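Activator of Hsp90 ATPase homologue 1/2-like C-terminal domain-containing protein (PDB 1XFS) is of unknown function but belongs to the AHA1 family, whose namesake activates the Hsp90 ATPase. Local coordinates at the interface of chains A and B. Coordinates in Å, arbitrary orientation; residue numbers count along the deposited sequence, not the author numbering. Chains: chain A/B, conserved hypothetical protein.

The interface of chains A and B. Residues chain A 78, 87, 89, 92, 115; chain B 78, 92, 96.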
ATOM      1  N   LEU A  78       1.697  -5.875   0.950  1.00  6.48           N
ATOM      2  CA  LEU A  78       0.329  -5.423   0.731  1.00  7.11           C
ATOM      3  C   LEU A  78      -0.654  -6.577   0.621  1.00  7.83           C
ATOM      4  O   LEU A  78      -1.819  -6.451   0.995  1.00  9.51           O
ATOM      5  CB  LEU A  78       0.260  -4.576  -0.532  1.00  5.69           C
ATOM      6  CG  LEU A  78       1.182  -3.361  -0.545  1.00  5.78           C
ATOM      7  CD1 LEU A  78       1.069  -2.657  -1.897  1.00  7.70           C
ATOM      8  CD2 LEU A  78       0.795  -2.394   0.583  1.00  8.54           C
ATOM      9  N   ILE A  87       2.588  -9.396  -2.851  1.00  5.77           N
ATOM     10  CA  ILE A  87       2.719  -8.023  -3.317  1.00  6.74           C
ATOM     11  C   ILE A  87       3.379  -7.186  -2.250  1.00  7.73           C
ATOM     12  O   ILE A  87       2.964  -7.217  -1.092  1.00  8.36           O
ATOM     13  CB  ILE A  87       1.344  -7.375  -3.626  1.00  6.14           C
ATOM     14  CG1 ILE A  87       0.600  -8.179  -4.712  1.00  8.64           C
ATOM     15  CG2 ILE A  87       1.543  -5.920  -4.084  1.00  5.45           C
ATOM     16  CD1 ILE A  87      -0.747  -7.572  -5.126  1.00  8.90           C
ATOM     17  N   THR A  89       5.568  -3.204  -1.633  1.00  7.86           N
ATOM     18  CA  THR A  89       5.837  -1.919  -2.246  1.00  7.11           C
ATOM     19  C   THR A  89       6.930  -1.163  -1.508  1.00  8.56           C
ATOM     20  O   THR A  89       7.127  -1.360  -0.310  1.00  9.34           O
ATOM     21  CB  THR A  89       4.561  -1.034  -2.264  1.00  8.29           C
ATOM     22  OG1 THR A  89       4.840   0.191  -2.956  1.00  7.39           O
ATOM     23  CG2 THR A  89       4.091  -0.708  -0.841  1.00  6.32           C
ATOM     24  N   LEU A  92       5.703   2.459   0.513  1.00  8.85           N
ATOM     25  CA  LEU A  92       5.275   2.450   1.907  1.00  8.33           C
ATOM     26  C   LEU A  92       6.253   1.621   2.729  1.00  8.58           C
ATOM     27  O   LEU A  92       6.936   0.746   2.195  1.00  8.88           O
ATOM     28  CB  LEU A  92       3.884   1.821   2.037  1.00  8.78           C
ATOM     29  CG  LEU A  92       2.704   2.412   1.264  1.00  9.15           C
ATOM     30  CD1 LEU A  92       1.448   1.593   1.563  1.00 10.41           C
ATOM     31  CD2 LEU A  92       2.492   3.868   1.686  1.00  9.57           C
ATOM     32  N   THR A 115       6.062  -1.133  -6.952  1.00  8.02           N
ATOM     33  CA  THR A 115       5.213  -2.101  -6.277  1.00  7.31           C
ATOM     34  C   THR A 115       5.408  -3.349  -7.112  1.00  7.87           C
ATOM     35  O   THR A 115       5.259  -3.325  -8.334  1.00  8.26           O
ATOM     36  CB  THR A 115       3.726  -1.719  -6.243  1.00  7.37           C
ATOM     37  OG1 THR A 115       3.548  -0.625  -5.335  1.00  7.24           O
ATOM     38  CG2 THR A 115       2.880  -2.912  -5.754  1.00  7.25           C
TER
ATOM     39  N   LEU B  78      -6.255  -0.244   1.506  1.00  6.95           N
ATOM     40  CA  LEU B  78      -5.264  -1.235   1.911  1.00  8.33           C
ATOM     41  C   LEU B  78      -5.859  -2.318   2.799  1.00  8.02           C
ATOM     42  O   LEU B  78      -5.421  -3.478   2.761  1.00  7.47           O
ATOM     43  CB  LEU B  78      -4.122  -0.541   2.650  1.00  7.75           C
ATOM     44  CG  LEU B  78      -3.417   0.535   1.817  1.00  7.88           C
ATOM     45  CD1 LEU B  78      -2.365   1.227   2.671  1.00  9.46           C
ATOM     46  CD2 LEU B  78      -2.771  -0.090   0.582  1.00 10.02           C
ATOM     47  N   LEU B  92      -0.356   5.486  -2.812  1.00  7.90           N
ATOM     48  CA  LEU B  92      -0.602   4.500  -3.858  1.00  6.51           C
ATOM     49  C   LEU B  92      -1.957   4.824  -4.476  1.00  7.33           C
ATOM     50  O   LEU B  92      -2.807   5.471  -3.854  1.00  9.12           O
ATOM     51  CB  LEU B  92      -0.691   3.080  -3.298  1.00  6.31           C
ATOM     52  CG  LEU B  92       0.466   2.469  -2.512  1.00  6.06           C
ATOM     53  CD1 LEU B  92       0.074   1.056  -2.081  1.00  5.43           C
ATOM     54  CD2 LEU B  92       1.725   2.427  -3.374  1.00  8.40           C
ATOM     55  N   TYR B  96      -2.631  -0.757  -6.180  1.00  8.58           N
ATOM     56  CA  TYR B  96      -1.382  -0.586  -5.428  1.00  8.29           C
ATOM     57  C   TYR B  96      -0.250   0.089  -6.204  1.00  8.90           C
ATOM     58  O   TYR B  96       0.921  -0.003  -5.815  1.00  9.67           O
ATOM     59  CB  TYR B  96      -0.862  -1.933  -4.910  1.00  7.43           C
ATOM     60  CG  TYR B  96      -1.804  -2.712  -4.011  1.00  7.02           C
ATOM     61  CD1 TYR B  96      -2.272  -2.175  -2.811  1.00  6.17           C
ATOM     62  CD2 TYR B  96      -2.163  -4.021  -4.328  1.00  6.98           C
ATOM     63  CE1 TYR B  96      -3.065  -2.927  -1.949  1.00  6.70           C
ATOM     64  CE2 TYR B  96      -2.957  -4.786  -3.478  1.00  6.82           C
ATOM     65  CZ  TYR B  96      -3.404  -4.227  -2.284  1.00  7.39           C
ATOM     66  OH  TYR B  96      -4.190  -4.973  -1.441  1.00  8.02           O
TER
HETATM   67  O   HOH W   1      -3.091  -4.183   1.551  1.00 23.44           O
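Chi1 angles of -57° in A:Leu78 and -58° in B:Tyr96 turn each CG beside its own backbone N, and the leucine thereby lies along one face of the tyrosine ring, the two side chains running antiparallel. CB of A:Leu78 sits 3.9 Å above the plane of the phenol ring, over its centre, while CD1 reaches back to the root of the ring, 3.5 Å from CD1 of B:Tyr96. A:Ile87 comes roughly perpendicular to the tyrosine and brings its CD1 to 3.9 Å from ring atom CD2. In plane at the ring's edge lies CD2 of B:Leu78, from the tyrosine's own chain. An aromatic residue that packs its face on the other subunit can be held by its backbone too: the hydroxyl OG1 of A:Thr115 donates to the carbonyl O of B:Tyr96 at 2.7 Å, almost in line with the carbonyl bond (C=O...OG1 angle 168°). Behind it, A:Thr89 OG1 hydrogen-bonds to OG1 of A:Thr115 at 2.8 Å and helps to fix its rotation. Beside the ring, B:Leu92 CD1 packs on CD1 of both A:Leu78 and A:Leu92, the last meeting B:Leu78 tip to tip. A water links the carbonyl oxygens of A:Leu78 and B:Leu78 and, more distantly, the phenol OH. Were B:Tyr96 replaced by an alanine, A:Leu78 and A:Ile87 would probably lose the ring that covers them, and the water its phenol partner. Repeated by two-fold symmetry, the patch joins the two copies in the deposited assembly, possibly a biological dimer.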